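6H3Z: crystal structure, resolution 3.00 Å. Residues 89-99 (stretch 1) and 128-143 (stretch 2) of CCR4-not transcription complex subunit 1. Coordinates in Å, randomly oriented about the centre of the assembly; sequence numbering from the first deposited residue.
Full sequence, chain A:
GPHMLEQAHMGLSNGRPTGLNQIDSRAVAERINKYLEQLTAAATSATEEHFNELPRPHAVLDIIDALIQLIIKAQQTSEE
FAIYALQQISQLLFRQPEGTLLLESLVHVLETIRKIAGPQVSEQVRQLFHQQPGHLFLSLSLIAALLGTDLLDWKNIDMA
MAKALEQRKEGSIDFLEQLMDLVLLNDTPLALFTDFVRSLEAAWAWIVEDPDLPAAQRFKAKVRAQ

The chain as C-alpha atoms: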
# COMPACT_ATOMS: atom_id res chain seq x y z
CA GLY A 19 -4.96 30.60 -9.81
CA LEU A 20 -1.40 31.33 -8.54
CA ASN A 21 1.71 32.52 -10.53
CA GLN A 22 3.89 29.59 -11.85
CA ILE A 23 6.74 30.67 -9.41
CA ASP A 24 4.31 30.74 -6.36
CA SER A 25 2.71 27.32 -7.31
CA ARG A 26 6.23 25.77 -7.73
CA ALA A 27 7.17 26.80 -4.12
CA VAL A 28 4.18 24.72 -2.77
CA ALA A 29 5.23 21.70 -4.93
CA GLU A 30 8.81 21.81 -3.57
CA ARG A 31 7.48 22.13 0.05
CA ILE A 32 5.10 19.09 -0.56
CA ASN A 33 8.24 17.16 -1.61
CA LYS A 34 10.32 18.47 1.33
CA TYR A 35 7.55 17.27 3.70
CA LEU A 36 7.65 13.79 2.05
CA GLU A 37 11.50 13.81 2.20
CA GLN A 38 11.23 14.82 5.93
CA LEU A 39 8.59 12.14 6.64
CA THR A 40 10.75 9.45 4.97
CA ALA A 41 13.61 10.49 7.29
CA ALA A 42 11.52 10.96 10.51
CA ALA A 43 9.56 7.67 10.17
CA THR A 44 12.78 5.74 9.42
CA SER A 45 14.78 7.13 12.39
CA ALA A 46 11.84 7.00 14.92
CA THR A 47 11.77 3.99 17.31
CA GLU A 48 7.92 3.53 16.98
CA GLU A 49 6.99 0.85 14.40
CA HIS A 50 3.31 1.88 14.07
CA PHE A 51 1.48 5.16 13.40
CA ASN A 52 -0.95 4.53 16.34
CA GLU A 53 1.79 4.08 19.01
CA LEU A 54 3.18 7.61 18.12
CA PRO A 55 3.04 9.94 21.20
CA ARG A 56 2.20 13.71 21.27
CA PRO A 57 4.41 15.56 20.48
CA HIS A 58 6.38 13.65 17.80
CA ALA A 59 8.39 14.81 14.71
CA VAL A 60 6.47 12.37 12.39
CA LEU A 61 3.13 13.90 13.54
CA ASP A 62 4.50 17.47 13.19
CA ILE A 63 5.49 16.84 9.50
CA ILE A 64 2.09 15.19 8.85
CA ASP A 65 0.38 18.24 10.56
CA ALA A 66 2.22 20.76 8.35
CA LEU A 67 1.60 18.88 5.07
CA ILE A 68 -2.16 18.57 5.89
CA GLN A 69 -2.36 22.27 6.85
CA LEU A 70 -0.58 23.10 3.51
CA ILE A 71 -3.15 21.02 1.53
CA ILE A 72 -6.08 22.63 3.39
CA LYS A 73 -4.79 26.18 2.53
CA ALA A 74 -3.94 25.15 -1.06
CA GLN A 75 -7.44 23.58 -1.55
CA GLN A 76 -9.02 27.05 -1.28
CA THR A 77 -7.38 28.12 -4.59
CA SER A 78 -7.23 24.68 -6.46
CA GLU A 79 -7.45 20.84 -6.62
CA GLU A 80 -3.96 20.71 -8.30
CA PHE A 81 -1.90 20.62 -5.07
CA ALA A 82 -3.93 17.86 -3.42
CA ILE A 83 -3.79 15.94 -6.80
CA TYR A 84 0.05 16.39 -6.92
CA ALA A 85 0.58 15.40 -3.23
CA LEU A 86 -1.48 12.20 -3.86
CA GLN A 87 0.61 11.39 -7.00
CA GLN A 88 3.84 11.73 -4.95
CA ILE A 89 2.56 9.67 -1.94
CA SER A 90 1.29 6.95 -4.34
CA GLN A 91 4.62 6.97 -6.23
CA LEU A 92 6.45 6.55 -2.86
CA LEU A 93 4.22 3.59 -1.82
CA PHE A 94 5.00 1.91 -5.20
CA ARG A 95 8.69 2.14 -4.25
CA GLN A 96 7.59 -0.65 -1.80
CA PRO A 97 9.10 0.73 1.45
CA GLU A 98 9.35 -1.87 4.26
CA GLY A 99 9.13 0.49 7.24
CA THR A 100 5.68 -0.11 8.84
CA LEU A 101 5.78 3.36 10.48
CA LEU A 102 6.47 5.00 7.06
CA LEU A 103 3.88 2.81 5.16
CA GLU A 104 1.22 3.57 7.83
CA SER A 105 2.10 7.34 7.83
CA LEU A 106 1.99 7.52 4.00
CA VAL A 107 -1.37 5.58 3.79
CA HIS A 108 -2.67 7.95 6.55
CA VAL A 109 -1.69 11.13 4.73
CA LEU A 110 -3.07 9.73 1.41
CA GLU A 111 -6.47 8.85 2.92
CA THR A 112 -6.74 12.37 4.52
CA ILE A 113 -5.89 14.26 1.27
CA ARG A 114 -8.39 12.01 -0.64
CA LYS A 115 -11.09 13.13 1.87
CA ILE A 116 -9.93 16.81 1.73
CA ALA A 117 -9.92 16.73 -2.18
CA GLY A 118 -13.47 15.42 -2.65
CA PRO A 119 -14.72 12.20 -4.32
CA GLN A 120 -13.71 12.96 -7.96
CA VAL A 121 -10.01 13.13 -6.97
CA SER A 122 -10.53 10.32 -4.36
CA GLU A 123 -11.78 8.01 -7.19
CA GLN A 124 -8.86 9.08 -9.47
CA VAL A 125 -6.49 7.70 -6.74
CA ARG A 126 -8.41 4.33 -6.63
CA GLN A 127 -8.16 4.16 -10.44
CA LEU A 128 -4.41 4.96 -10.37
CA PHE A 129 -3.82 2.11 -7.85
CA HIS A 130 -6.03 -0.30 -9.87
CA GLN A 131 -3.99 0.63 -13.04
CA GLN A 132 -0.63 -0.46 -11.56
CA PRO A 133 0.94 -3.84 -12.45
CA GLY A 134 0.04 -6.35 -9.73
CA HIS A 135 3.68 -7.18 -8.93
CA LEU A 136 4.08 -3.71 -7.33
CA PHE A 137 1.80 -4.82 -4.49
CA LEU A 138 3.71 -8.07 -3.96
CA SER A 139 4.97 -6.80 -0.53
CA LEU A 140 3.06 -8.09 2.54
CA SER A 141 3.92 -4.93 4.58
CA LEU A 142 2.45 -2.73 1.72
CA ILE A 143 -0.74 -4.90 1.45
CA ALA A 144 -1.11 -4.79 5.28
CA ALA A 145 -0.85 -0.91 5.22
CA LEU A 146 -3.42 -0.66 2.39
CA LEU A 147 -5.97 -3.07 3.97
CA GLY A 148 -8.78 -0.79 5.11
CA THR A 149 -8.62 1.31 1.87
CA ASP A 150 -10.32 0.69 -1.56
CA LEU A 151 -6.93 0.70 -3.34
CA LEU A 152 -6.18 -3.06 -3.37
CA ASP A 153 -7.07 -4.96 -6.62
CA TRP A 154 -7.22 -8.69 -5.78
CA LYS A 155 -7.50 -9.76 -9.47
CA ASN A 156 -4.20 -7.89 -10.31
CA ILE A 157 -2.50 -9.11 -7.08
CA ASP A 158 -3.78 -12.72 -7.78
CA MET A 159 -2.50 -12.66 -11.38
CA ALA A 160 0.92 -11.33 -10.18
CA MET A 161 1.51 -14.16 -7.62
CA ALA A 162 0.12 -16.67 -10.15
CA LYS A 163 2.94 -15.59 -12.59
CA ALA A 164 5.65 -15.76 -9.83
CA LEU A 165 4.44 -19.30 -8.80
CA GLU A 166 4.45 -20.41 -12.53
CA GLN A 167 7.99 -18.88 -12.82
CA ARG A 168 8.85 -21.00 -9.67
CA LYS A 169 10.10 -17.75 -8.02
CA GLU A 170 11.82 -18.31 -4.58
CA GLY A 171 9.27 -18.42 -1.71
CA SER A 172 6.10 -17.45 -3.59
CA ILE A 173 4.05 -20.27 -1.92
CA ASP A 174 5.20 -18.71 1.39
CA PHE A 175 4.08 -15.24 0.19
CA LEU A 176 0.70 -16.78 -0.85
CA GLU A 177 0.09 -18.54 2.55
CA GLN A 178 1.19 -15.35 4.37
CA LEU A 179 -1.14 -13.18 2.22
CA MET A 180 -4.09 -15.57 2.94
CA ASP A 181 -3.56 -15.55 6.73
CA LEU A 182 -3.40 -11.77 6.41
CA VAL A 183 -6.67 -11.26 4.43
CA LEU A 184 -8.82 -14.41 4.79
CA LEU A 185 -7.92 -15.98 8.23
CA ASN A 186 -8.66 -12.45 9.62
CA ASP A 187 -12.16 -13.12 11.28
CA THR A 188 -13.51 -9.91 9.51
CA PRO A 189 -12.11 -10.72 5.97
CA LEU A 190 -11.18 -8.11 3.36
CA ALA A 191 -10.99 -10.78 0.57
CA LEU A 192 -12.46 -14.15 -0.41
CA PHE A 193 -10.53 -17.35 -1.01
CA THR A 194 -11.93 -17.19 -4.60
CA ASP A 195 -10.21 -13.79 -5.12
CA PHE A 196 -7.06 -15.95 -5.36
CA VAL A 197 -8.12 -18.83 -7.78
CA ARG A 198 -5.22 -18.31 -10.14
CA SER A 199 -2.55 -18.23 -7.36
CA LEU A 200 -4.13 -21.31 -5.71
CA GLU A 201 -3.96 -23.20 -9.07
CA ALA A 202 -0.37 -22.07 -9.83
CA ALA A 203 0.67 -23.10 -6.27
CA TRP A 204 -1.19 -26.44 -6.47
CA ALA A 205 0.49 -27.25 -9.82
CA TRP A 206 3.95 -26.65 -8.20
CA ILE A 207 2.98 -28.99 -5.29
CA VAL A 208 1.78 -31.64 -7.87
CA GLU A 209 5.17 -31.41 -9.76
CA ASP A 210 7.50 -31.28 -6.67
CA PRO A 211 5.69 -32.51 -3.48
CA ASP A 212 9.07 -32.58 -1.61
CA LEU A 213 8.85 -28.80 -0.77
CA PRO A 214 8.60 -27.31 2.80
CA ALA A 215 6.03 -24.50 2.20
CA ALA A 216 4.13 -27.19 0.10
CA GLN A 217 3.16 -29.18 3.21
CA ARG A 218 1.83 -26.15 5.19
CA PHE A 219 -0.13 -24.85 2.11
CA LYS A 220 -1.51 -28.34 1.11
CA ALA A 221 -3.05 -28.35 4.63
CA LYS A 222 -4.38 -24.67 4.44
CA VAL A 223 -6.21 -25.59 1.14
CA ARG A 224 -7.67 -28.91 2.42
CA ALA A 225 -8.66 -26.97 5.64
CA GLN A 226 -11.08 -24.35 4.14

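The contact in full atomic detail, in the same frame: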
# COMPACT_ATOMS: atom_id res chain seq x y z
N ILE A 89 2.77 10.67 -3.00
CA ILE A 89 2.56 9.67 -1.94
C ILE A 89 2.41 8.28 -2.55
O ILE A 89 3.08 7.33 -2.12
CB ILE A 89 1.39 10.06 -0.97
CG1 ILE A 89 1.75 11.35 -0.20
CG2 ILE A 89 1.06 8.91 0.02
CD1 ILE A 89 0.61 12.23 0.12
N SER A 90 1.55 8.17 -3.59
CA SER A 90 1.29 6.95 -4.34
C SER A 90 2.60 6.43 -4.93
O SER A 90 2.98 5.28 -4.66
CB SER A 90 0.27 7.21 -5.44
OG SER A 90 -0.95 7.66 -4.88
N GLN A 91 3.34 7.30 -5.64
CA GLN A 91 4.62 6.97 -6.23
C GLN A 91 5.63 6.44 -5.19
O GLN A 91 6.39 5.52 -5.49
CB GLN A 91 5.18 8.15 -7.05
CG GLN A 91 4.54 8.33 -8.45
CD GLN A 91 4.22 7.05 -9.24
OE1 GLN A 91 5.06 6.13 -9.40
NE2 GLN A 91 3.00 6.99 -9.80
N LEU A 92 5.58 6.98 -3.96
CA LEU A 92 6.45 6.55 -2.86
C LEU A 92 6.07 5.15 -2.39
O LEU A 92 6.95 4.32 -2.18
CB LEU A 92 6.44 7.56 -1.69
CG LEU A 92 7.51 7.39 -0.63
CD1 LEU A 92 8.86 7.17 -1.23
CD2 LEU A 92 7.55 8.58 0.29
N LEU A 93 4.75 4.88 -2.26
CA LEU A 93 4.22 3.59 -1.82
C LEU A 93 4.61 2.49 -2.78
O LEU A 93 5.00 1.42 -2.34
CB LEU A 93 2.69 3.65 -1.61
CG LEU A 93 2.21 4.44 -0.37
CD1 LEU A 93 0.74 4.76 -0.47
CD2 LEU A 93 2.49 3.69 0.91
N PHE A 94 4.61 2.81 -4.10
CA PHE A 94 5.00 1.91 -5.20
C PHE A 94 6.49 1.61 -5.17
O PHE A 94 6.92 0.62 -5.76
CB PHE A 94 4.54 2.44 -6.57
CG PHE A 94 3.06 2.72 -6.71
CD1 PHE A 94 2.11 1.93 -6.04
CD2 PHE A 94 2.60 3.74 -7.55
CE1 PHE A 94 0.75 2.19 -6.18
CE2 PHE A 94 1.23 4.00 -7.67
CZ PHE A 94 0.32 3.22 -6.98
N ARG A 95 7.27 2.41 -4.43
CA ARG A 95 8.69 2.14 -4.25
C ARG A 95 8.88 0.94 -3.31
O ARG A 95 10.00 0.43 -3.18
CB ARG A 95 9.44 3.36 -3.70
CG ARG A 95 9.74 4.47 -4.72
CD ARG A 95 10.43 4.01 -6.03
NE ARG A 95 11.48 3.01 -5.84
CZ ARG A 95 12.75 3.28 -5.55
NH1 ARG A 95 13.15 4.55 -5.40
NH2 ARG A 95 13.63 2.31 -5.41
N GLN A 96 7.75 0.46 -2.73
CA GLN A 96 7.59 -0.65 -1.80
C GLN A 96 8.42 -0.48 -0.54
O GLN A 96 9.14 -1.43 -0.17
CB GLN A 96 7.86 -2.00 -2.47
CG GLN A 96 6.70 -2.56 -3.24
CD GLN A 96 7.19 -3.65 -4.16
OE1 GLN A 96 7.33 -4.81 -3.78
NE2 GLN A 96 7.47 -3.29 -5.41
N PRO A 97 8.35 0.66 0.19
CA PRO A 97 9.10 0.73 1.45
C PRO A 97 8.66 -0.39 2.42
O PRO A 97 7.55 -0.94 2.32
CB PRO A 97 8.83 2.15 1.96
CG PRO A 97 7.62 2.59 1.26
CD PRO A 97 7.56 1.90 -0.04
N GLU A 98 9.58 -0.79 3.31
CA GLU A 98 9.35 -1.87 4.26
C GLU A 98 9.12 -1.38 5.69
O GLU A 98 8.69 -2.16 6.54
CB GLU A 98 10.49 -2.90 4.19
CG GLU A 98 10.50 -3.69 2.89
CD GLU A 98 11.66 -4.65 2.69
OE1 GLU A 98 12.78 -4.36 3.17
OE2 GLU A 98 11.44 -5.69 2.03
N GLY A 99 9.35 -0.10 5.93
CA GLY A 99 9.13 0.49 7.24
C GLY A 99 7.65 0.64 7.49
O GLY A 99 7.00 1.39 6.76
N LEU A 128 -5.86 4.98 -10.20
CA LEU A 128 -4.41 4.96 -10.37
C LEU A 128 -3.81 3.69 -9.75
O LEU A 128 -2.95 3.06 -10.37
CB LEU A 128 -3.78 6.22 -9.75
CG LEU A 128 -2.27 6.21 -9.53
CD1 LEU A 128 -1.54 6.48 -10.80
CD2 LEU A 128 -1.88 7.22 -8.48
N PHE A 129 -4.28 3.31 -8.54
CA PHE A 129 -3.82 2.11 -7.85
C PHE A 129 -4.20 0.85 -8.63
O PHE A 129 -3.34 0.00 -8.89
CB PHE A 129 -4.35 2.07 -6.40
CG PHE A 129 -3.45 2.77 -5.43
CD1 PHE A 129 -3.31 4.16 -5.46
CD2 PHE A 129 -2.69 2.05 -4.52
CE1 PHE A 129 -2.43 4.81 -4.59
CE2 PHE A 129 -1.83 2.70 -3.63
CZ PHE A 129 -1.70 4.07 -3.68
N HIS A 130 -5.46 0.81 -9.11
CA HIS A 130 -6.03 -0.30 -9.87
C HIS A 130 -5.53 -0.39 -11.32
O HIS A 130 -5.94 -1.30 -12.04
CB HIS A 130 -7.58 -0.25 -9.82
CG HIS A 130 -8.15 -0.59 -8.47
ND1 HIS A 130 -9.33 -1.31 -8.36
CD2 HIS A 130 -7.69 -0.32 -7.22
CE1 HIS A 130 -9.55 -1.44 -7.05
NE2 HIS A 130 -8.60 -0.86 -6.33
N GLN A 131 -4.63 0.53 -11.72
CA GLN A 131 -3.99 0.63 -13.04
C GLN A 131 -2.54 0.15 -12.97
O GLN A 131 -1.87 0.03 -14.00
CB GLN A 131 -3.97 2.10 -13.50
CG GLN A 131 -5.08 2.51 -14.45
CD GLN A 131 -5.11 4.02 -14.63
OE1 GLN A 131 -6.12 4.68 -14.35
NE2 GLN A 131 -4.01 4.61 -15.10
N GLN A 132 -2.01 -0.04 -11.76
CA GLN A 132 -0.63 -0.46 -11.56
C GLN A 132 -0.44 -1.95 -11.77
O GLN A 132 -1.30 -2.73 -11.33
CB GLN A 132 -0.18 -0.16 -10.13
CG GLN A 132 -0.15 1.30 -9.75
CD GLN A 132 0.48 2.18 -10.79
OE1 GLN A 132 -0.19 3.05 -11.33
NE2 GLN A 132 1.76 1.95 -11.12
N PRO A 133 0.70 -2.39 -12.33
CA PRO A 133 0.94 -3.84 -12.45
C PRO A 133 0.99 -4.51 -11.07
O PRO A 133 1.65 -4.03 -10.15
CB PRO A 133 2.28 -3.91 -13.19
CG PRO A 133 2.92 -2.64 -12.94
CD PRO A 133 1.83 -1.63 -12.90
N GLY A 134 0.21 -5.58 -10.95
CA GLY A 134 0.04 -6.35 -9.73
C GLY A 134 1.29 -6.62 -8.92
O GLY A 134 1.23 -6.59 -7.69
N HIS A 135 2.42 -6.88 -9.60
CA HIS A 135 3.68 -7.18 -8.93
C HIS A 135 4.18 -6.08 -7.99
O HIS A 135 4.97 -6.37 -7.09
CB HIS A 135 4.77 -7.57 -9.94
CG HIS A 135 5.20 -6.45 -10.84
ND1 HIS A 135 4.59 -6.24 -12.07
CD2 HIS A 135 6.17 -5.53 -10.66
CE1 HIS A 135 5.23 -5.22 -12.61
NE2 HIS A 135 6.17 -4.73 -11.79
N LEU A 136 3.71 -4.84 -8.18
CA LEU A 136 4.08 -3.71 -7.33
C LEU A 136 3.57 -3.88 -5.92
O LEU A 136 4.18 -3.38 -4.99
CB LEU A 136 3.55 -2.40 -7.90
CG LEU A 136 4.25 -1.87 -9.14
CD1 LEU A 136 3.45 -0.76 -9.76
CD2 LEU A 136 5.67 -1.38 -8.82
N PHE A 137 2.46 -4.59 -5.77
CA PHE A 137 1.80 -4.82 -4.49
C PHE A 137 2.28 -6.07 -3.82
O PHE A 137 1.90 -6.31 -2.68
CB PHE A 137 0.27 -4.86 -4.67
CG PHE A 137 -0.26 -3.61 -5.32
CD1 PHE A 137 -0.52 -2.48 -4.56
CD2 PHE A 137 -0.43 -3.55 -6.69
CE1 PHE A 137 -0.98 -1.32 -5.16
CE2 PHE A 137 -0.88 -2.38 -7.30
CZ PHE A 137 -1.16 -1.27 -6.52
N LEU A 138 3.17 -6.83 -4.49
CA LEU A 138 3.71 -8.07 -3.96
C LEU A 138 4.76 -7.83 -2.87
O LEU A 138 5.91 -8.25 -3.00
CB LEU A 138 4.21 -9.02 -5.06
CG LEU A 138 3.16 -9.57 -6.06
CD1 LEU A 138 3.69 -10.79 -6.72
CD2 LEU A 138 1.83 -9.91 -5.39
N SER A 139 4.30 -7.18 -1.77
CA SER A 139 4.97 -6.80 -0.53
C SER A 139 3.89 -6.89 0.56
O SER A 139 2.94 -6.11 0.55
CB SER A 139 5.52 -5.37 -0.63
OG SER A 139 6.04 -4.86 0.59
N LEU A 140 4.01 -7.87 1.45
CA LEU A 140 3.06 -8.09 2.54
C LEU A 140 2.87 -6.86 3.43
O LEU A 140 1.74 -6.56 3.79
CB LEU A 140 3.44 -9.31 3.40
CG LEU A 140 3.37 -10.69 2.73
CD1 LEU A 140 4.13 -11.70 3.52
CD2 LEU A 140 1.94 -11.17 2.53
N SER A 141 3.97 -6.14 3.76
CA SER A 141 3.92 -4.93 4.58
C SER A 141 3.12 -3.79 3.89
O SER A 141 2.42 -3.04 4.59
CB SER A 141 5.31 -4.48 5.02
OG SER A 141 6.29 -4.73 4.02
N LEU A 142 3.18 -3.71 2.53
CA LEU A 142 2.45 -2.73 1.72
C LEU A 142 0.96 -3.10 1.71
O LEU A 142 0.13 -2.21 1.93
CB LEU A 142 3.00 -2.62 0.27
CG LEU A 142 2.30 -1.62 -0.68
CD1 LEU A 142 2.34 -0.19 -0.13
CD2 LEU A 142 2.89 -1.67 -2.08
N ILE A 143 0.64 -4.39 1.45
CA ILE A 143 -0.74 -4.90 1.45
C ILE A 143 -1.33 -4.56 2.82
O ILE A 143 -2.32 -3.85 2.88
CB ILE A 143 -0.82 -6.43 1.17
CG1 ILE A 143 -0.19 -6.84 -0.19
CG2 ILE A 143 -2.25 -6.95 1.32
CD1 ILE A 143 -0.88 -6.48 -1.37

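The two stretches meet through packing: no hydrogen bond crosses between them, and the 694 Å² they bury, counting both sides, is covered mainly by aromatic and aliphatic side chains. Stretch 1 brings the last turns of a helix and the loop beyond it; stretch 2 brings the end of one helix, a linking segment and the start of another.

Aromatic contacts form the centre. Phe-94, which loses more surface to the other stretch than any other residue here, leaves its backbone sideways, but its m rotamer (chi1 -56°) carries the ring in among side chains of stretch 2. There its edge meets the face of Phe-129 in an edge-to-face pair, with ring centroids 4.8 Å apart, planes at 57°, and Phe-94 CE1 3.7 Å from Phe-129 CE2. Such a pairing sets the slightly positive rim of one ring against the electron-rich face of the other. Phe-137 also approaches: its CB points away from stretch 1, yet its ring swings back to place Phe-137 CZ 4.0 Å from Phe-94 CE1, with the planes at 82° in an oblique arrangement. One face of the Phe-94 ring is covered by Gln-132, whose CG lies 3.8 Å from the ring centroid in a CH-pi contact. A glutamine suits this place because its aliphatic methylenes can lie on an aromatic surface.

Aliphatic contacts extend the packing along both stretches. Leu-93 points toward stretch 2 and divides its two methyls between partners: Leu-93 CD1 is 4.1 Å from Phe-129 CZ, at the edge of that ring, and Leu-93 CD2 is 4.0 Å from Leu-142 CD1. Ser-90, one turn earlier, points toward stretch 2, and its small side chain fits against Leu-128 and Phe-129: Ser-90 CB lies 3.7 Å from Leu-128 CD2, and Ser-90 OG sits at the edge of the Phe-129 ring, 3.2 Å from Phe-129 CE1. The hydroxyl is not stranded in this apolar setting, since it is hydrogen-bonded elsewhere in the structure.

The remaining polar contacts lie farther along, around Gln-96 and the start of the second helix. A type I turn runs from Leu-93 to Gln-96, closed by a hydrogen bond from Gln-96 N to Leu-93 O (2.9 Å), and Gln-96 then departs from helical geometry with positive phi. Its long side chain reaches over stretch 2, bringing Gln-96 CD 3.1 Å from Leu-136 O and Gln-96 OE1 3.7 Å from Ser-139 CB. Although Gln-96 NE2 is 3.3 Å from Leu-136 O, the angle is too poor for a hydrogen bond. Gln-96 CG rests 4.1 Å from Leu-142 CD2. Leu-136 CD2 makes a van der Waals contact with the backbone carbonyl at Phe-94 O, 3.9 Å away. Ser-139 occupies the N-cap position of the next helix, a common place for serine, and Ser-141 OG donates a weak hydrogen bond to Ser-139 OG (3.4 Å). That same Ser-141 OG lies 4.2 Å from Glu-98 CA, a loose contact.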